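Local coordinates for NmrA family protein (Shigella flexneri 2a, PDB 3QVO), which is of unknown function but has a Rossmann fold of the NmrA family and probably binds NAD(P), at residues A[49-58]-A[66-76]. Numbering follows the deposited sequence.
Sequences IKQTLFARQP and PTNSQIIMGDV
Gln51 meets Asn68 twice, once through the backbone and once through the side chains. Its backbone N donates to Asn68 O, and its NE2 reaches Asn68 OD1 at 3.1 Å along a nearly straight bond (167° at the hydrogen). The two amide planes stand almost perpendicular (88°), with OD1 in the plane of the Gln51 amide. With chi1 at 53°, CG of Gln51 sits between its own N and carbonyl carbon, and the extended chain beyond carries the amide to this partner. Each amide carries both donor and acceptor: NE2 also gives to Ile40 O, and Asn68 ND2 to Leu43 O and Lys46 O, main-chain carbonyls of helix 34-43 and the loop after it, while OD1 accepts from NE2. In the type I beta turn from Pro66 to Ser69, Pro66 O accepts from both Ser69 N and Ser69 OG, the hydroxyl lying 2.7 Å away.

Staggered parallel pairing follows: Gln70 N donates to Gln51 O, Leu53 N to Gln70 O, Ile72 N to Leu53 O, Ala55 N to Ile72 O and Gly74 N to Ala55 O. In this Rossmann fold, strand 49-55 lies between strands 69-73 and 24-29; Lys50, Thr52 and Phe54 turn their backbone bonds to the latter.

Gly74 CA lies over one face of the Phe54 ring, 4.0 Å from the centroid, in a CH-pi contact; a CB here would collide with Phe54 CZ. The ring's in-plane edge meets Val76 N and Asp75 O, and Ile72 CG2 touches Phe54 CD1 at 3.8 Å. Leu53 and Ile71 share an apolar face, Leu53 against Ile40; there Pro58, just beyond the strand, sets CB against Ile71 CG2 at 3.5 Å. Asp75 OD1 accepts from Leu77 N, whereas OD2 forms a purely electrostatic salt bridge with Arg56 NH1 at 3.3 Å, well out of the guanidinium plane.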
loop_
_atom_site.group_PDB
_atom_site.type_symbol
_atom_site.label_atom_id
_atom_site.label_comp_id
_atom_site.label_asym_id
_atom_site.label_seq_id
_atom_site.Cartn_x
_atom_site.Cartn_y
_atom_site.Cartn_z
ATOM N N ILE A 49 16.284 -6.680 -5.011
ATOM C CA ILE A 49 15.378 -6.260 -3.979
ATOM C C ILE A 49 15.473 -7.262 -2.847
ATOM O O ILE A 49 15.568 -8.462 -3.081
ATOM C CB ILE A 49 13.925 -6.369 -4.436
ATOM C CG1 ILE A 49 13.673 -5.419 -5.597
ATOM C CG2 ILE A 49 12.967 -6.239 -3.204
ATOM C CD1 ILE A 49 13.157 -4.104 -5.264
ATOM N N LYS A 50 15.424 -6.784 -1.632
ATOM C CA LYS A 50 15.152 -7.654 -0.510
ATOM C C LYS A 50 13.809 -7.211 0.055
ATOM O O LYS A 50 13.670 -6.039 0.445
ATOM C CB LYS A 50 16.215 -7.533 0.557
ATOM C CG LYS A 50 15.833 -8.272 1.850
ATOM C CD LYS A 50 16.863 -8.093 2.999
ATOM C CE LYS A 50 16.189 -8.254 4.403
ATOM N NZ LYS A 50 17.189 -8.290 5.589
ATOM N N GLN A 51 12.830 -8.119 0.111
ATOM C CA GLN A 51 11.498 -7.728 0.616
ATOM C C GLN A 51 11.233 -8.324 1.983
ATOM O O GLN A 51 11.380 -9.512 2.188
ATOM C CB GLN A 51 10.373 -8.099 -0.378
ATOM C CG GLN A 51 10.333 -9.543 -0.863
ATOM C CD GLN A 51 9.222 -9.777 -1.875
ATOM O OE1 GLN A 51 8.199 -9.104 -1.824
ATOM N NE2 GLN A 51 9.392 -10.758 -2.760
ATOM N N THR A 52 10.896 -7.474 2.935
ATOM C CA THR A 52 10.608 -7.908 4.271
ATOM C C THR A 52 9.108 -7.926 4.412
ATOM O O THR A 52 8.457 -6.926 4.172
ATOM C CB THR A 52 11.180 -6.946 5.263
ATOM O OG1 THR A 52 12.594 -6.876 5.086
ATOM C CG2 THR A 52 10.814 -7.354 6.718
ATOM N N LEU A 53 8.564 -9.070 4.799
ATOM C CA LEU A 53 7.125 -9.301 4.778
ATOM C C LEU A 53 6.652 -9.393 6.216
ATOM O O LEU A 53 6.874 -10.392 6.907
ATOM C CB LEU A 53 6.814 -10.574 4.028
ATOM C CG LEU A 53 7.437 -10.702 2.630
ATOM C CD1 LEU A 53 6.998 -12.017 1.981
ATOM C CD2 LEU A 53 7.136 -9.514 1.697
ATOM N N PHE A 54 6.004 -8.320 6.659
ATOM C CA PHE A 54 5.592 -8.123 8.026
ATOM C C PHE A 54 4.106 -8.414 8.103
ATOM O O PHE A 54 3.322 -7.744 7.452
ATOM C CB PHE A 54 5.844 -6.664 8.325
ATOM C CG PHE A 54 5.699 -6.264 9.752
ATOM C CD1 PHE A 54 6.789 -6.317 10.625
ATOM C CD2 PHE A 54 4.500 -5.707 10.202
ATOM C CE1 PHE A 54 6.660 -5.860 11.935
ATOM C CE2 PHE A 54 4.350 -5.272 11.496
ATOM C CZ PHE A 54 5.429 -5.341 12.385
ATOM N N ALA A 55 3.735 -9.417 8.905
ATOM C CA ALA A 55 2.361 -9.769 9.077
ATOM C C ALA A 55 2.057 -10.346 10.455
ATOM O O ALA A 55 2.901 -10.947 11.103
ATOM C CB ALA A 55 1.956 -10.775 8.011
ATOM N N ARG A 56 0.799 -10.190 10.841
ATOM C CA ARG A 56 0.289 -10.601 12.107
ATOM C C ARG A 56 0.317 -12.100 12.200
ATOM O O ARG A 56 0.739 -12.664 13.206
ATOM C CB ARG A 56 -1.167 -10.112 12.258
ATOM C CG ARG A 56 -1.344 -8.799 13.039
ATOM C CD ARG A 56 -2.808 -8.301 13.027
ATOM N NE ARG A 56 -3.573 -8.724 14.219
ATOM C CZ ARG A 56 -4.043 -7.894 15.171
ATOM N NH1 ARG A 56 -3.834 -6.557 15.109
ATOM N NH2 ARG A 56 -4.736 -8.390 16.208
ATOM N N GLN A 57 -0.182 -12.746 11.147
ATOM C CA GLN A 57 -0.204 -14.190 11.085
ATOM C C GLN A 57 0.561 -14.599 9.832
ATOM O O GLN A 57 -0.009 -14.685 8.738
ATOM C CB GLN A 57 -1.642 -14.706 11.093
ATOM C CG GLN A 57 -2.394 -14.313 12.346
ATOM C CD GLN A 57 -3.843 -14.793 12.337
ATOM O OE1 GLN A 57 -4.695 -14.254 11.613
ATOM N NE2 GLN A 57 -4.124 -15.810 13.138
ATOM N N PRO A 58 1.881 -14.795 9.985
ATOM C CA PRO A 58 2.722 -15.068 8.828
ATOM C C PRO A 58 2.525 -16.437 8.277
ATOM O O PRO A 58 2.768 -16.633 7.114
ATOM C CB PRO A 58 4.147 -14.893 9.369
ATOM C CG PRO A 58 4.028 -15.015 10.805
ATOM C CD PRO A 58 2.695 -14.494 11.172
ATOM N N PRO A 66 9.444 -16.511 -1.486
ATOM C CA PRO A 66 10.540 -16.109 -2.348
ATOM C C PRO A 66 11.865 -16.035 -1.626
ATOM O O PRO A 66 11.902 -15.740 -0.440
ATOM C CB PRO A 66 10.142 -14.704 -2.821
ATOM C CG PRO A 66 8.817 -14.416 -2.235
ATOM C CD PRO A 66 8.491 -15.421 -1.223
ATOM N N THR A 67 12.953 -16.264 -2.359
ATOM C CA THR A 67 14.274 -16.364 -1.744
ATOM C C THR A 67 14.790 -15.013 -1.324
ATOM O O THR A 67 15.650 -14.924 -0.456
ATOM C CB THR A 67 15.296 -17.058 -2.711
ATOM O OG1 THR A 67 15.530 -16.207 -3.839
ATOM C CG2 THR A 67 14.750 -18.381 -3.166
ATOM N N ASN A 68 14.242 -13.946 -1.907
ATOM C CA ASN A 68 14.617 -12.600 -1.535
ATOM C C ASN A 68 13.715 -12.009 -0.410
ATOM O O ASN A 68 13.677 -10.795 -0.237
ATOM C CB ASN A 68 14.652 -11.697 -2.767
ATOM C CG ASN A 68 13.241 -11.424 -3.342
ATOM O OD1 ASN A 68 12.249 -11.987 -2.867
ATOM N ND2 ASN A 68 13.160 -10.551 -4.344
ATOM N N SER A 69 13.059 -12.862 0.385
ATOM C CA SER A 69 12.111 -12.397 1.416
ATOM C C SER A 69 12.564 -12.727 2.796
ATOM O O SER A 69 13.330 -13.642 3.015
ATOM C CB SER A 69 10.716 -13.006 1.251
ATOM O OG SER A 69 10.705 -14.401 1.583
ATOM N N GLN A 70 12.099 -11.905 3.736
ATOM C CA GLN A 70 12.258 -12.172 5.124
ATOM C C GLN A 70 10.861 -11.978 5.692
ATOM O O GLN A 70 10.200 -10.965 5.428
ATOM C CB GLN A 70 13.269 -11.232 5.765
ATOM C CG GLN A 70 13.366 -11.410 7.236
ATOM C CD GLN A 70 14.763 -11.160 7.787
ATOM O OE1 GLN A 70 15.177 -10.016 7.960
ATOM N NE2 GLN A 70 15.503 -12.249 8.055
ATOM N N ILE A 71 10.414 -12.963 6.443
ATOM C CA ILE A 71 9.071 -12.960 6.965
ATOM C C ILE A 71 9.130 -12.765 8.458
ATOM O O ILE A 71 9.706 -13.579 9.192
ATOM C CB ILE A 71 8.335 -14.252 6.653
ATOM C CG1 ILE A 71 8.083 -14.345 5.148
ATOM C CG2 ILE A 71 6.998 -14.251 7.392
ATOM C CD1 ILE A 71 7.725 -15.747 4.679
ATOM N N ILE A 72 8.563 -11.644 8.859
ATOM C CA ILE A 72 8.543 -11.175 10.229
ATOM C C ILE A 72 7.120 -11.131 10.812
ATOM O O ILE A 72 6.184 -10.603 10.183
ATOM C CB ILE A 72 9.136 -9.798 10.292
ATOM C CG1 ILE A 72 10.637 -9.853 9.862
ATOM C CG2 ILE A 72 8.979 -9.253 11.700
ATOM C CD1 ILE A 72 11.231 -8.473 9.611
HETATM N N MSE A 73 6.968 -11.747 11.979
HETATM C CA MSE A 73 5.703 -11.706 12.711
HETATM C C MSE A 73 5.611 -10.412 13.485
HETATM O O MSE A 73 6.438 -10.116 14.329
HETATM C CB MSE A 73 5.521 -12.878 13.690
HETATM C CG MSE A 73 4.121 -12.872 14.393
HETATM SE SE MSE A 73 3.810 -14.540 15.358
HETATM C CE MSE A 73 4.940 -14.145 16.913
ATOM N N GLY A 74 4.591 -9.636 13.180
ATOM C CA GLY A 74 4.345 -8.400 13.905
ATOM C C GLY A 74 3.093 -7.614 13.506
ATOM O O GLY A 74 2.548 -7.724 12.410
ATOM N N ASP A 75 2.714 -6.757 14.429
ATOM C CA ASP A 75 1.537 -5.940 14.364
ATOM C C ASP A 75 2.076 -4.533 14.252
ATOM O O ASP A 75 2.988 -4.193 15.001
ATOM C CB ASP A 75 0.845 -6.173 15.714
ATOM C CG ASP A 75 -0.396 -5.365 15.901
ATOM O OD1 ASP A 75 -0.658 -4.393 15.165
ATOM O OD2 ASP A 75 -1.120 -5.721 16.855
ATOM N N VAL A 76 1.544 -3.707 13.350
ATOM C CA VAL A 76 2.022 -2.305 13.260
ATOM C C VAL A 76 1.776 -1.460 14.523
ATOM O O VAL A 76 2.480 -0.485 14.753
ATOM C CB VAL A 76 1.472 -1.540 12.011
ATOM C CG1 VAL A 76 1.820 -2.349 10.743
ATOM C CG2 VAL A 76 0.006 -1.284 12.113
#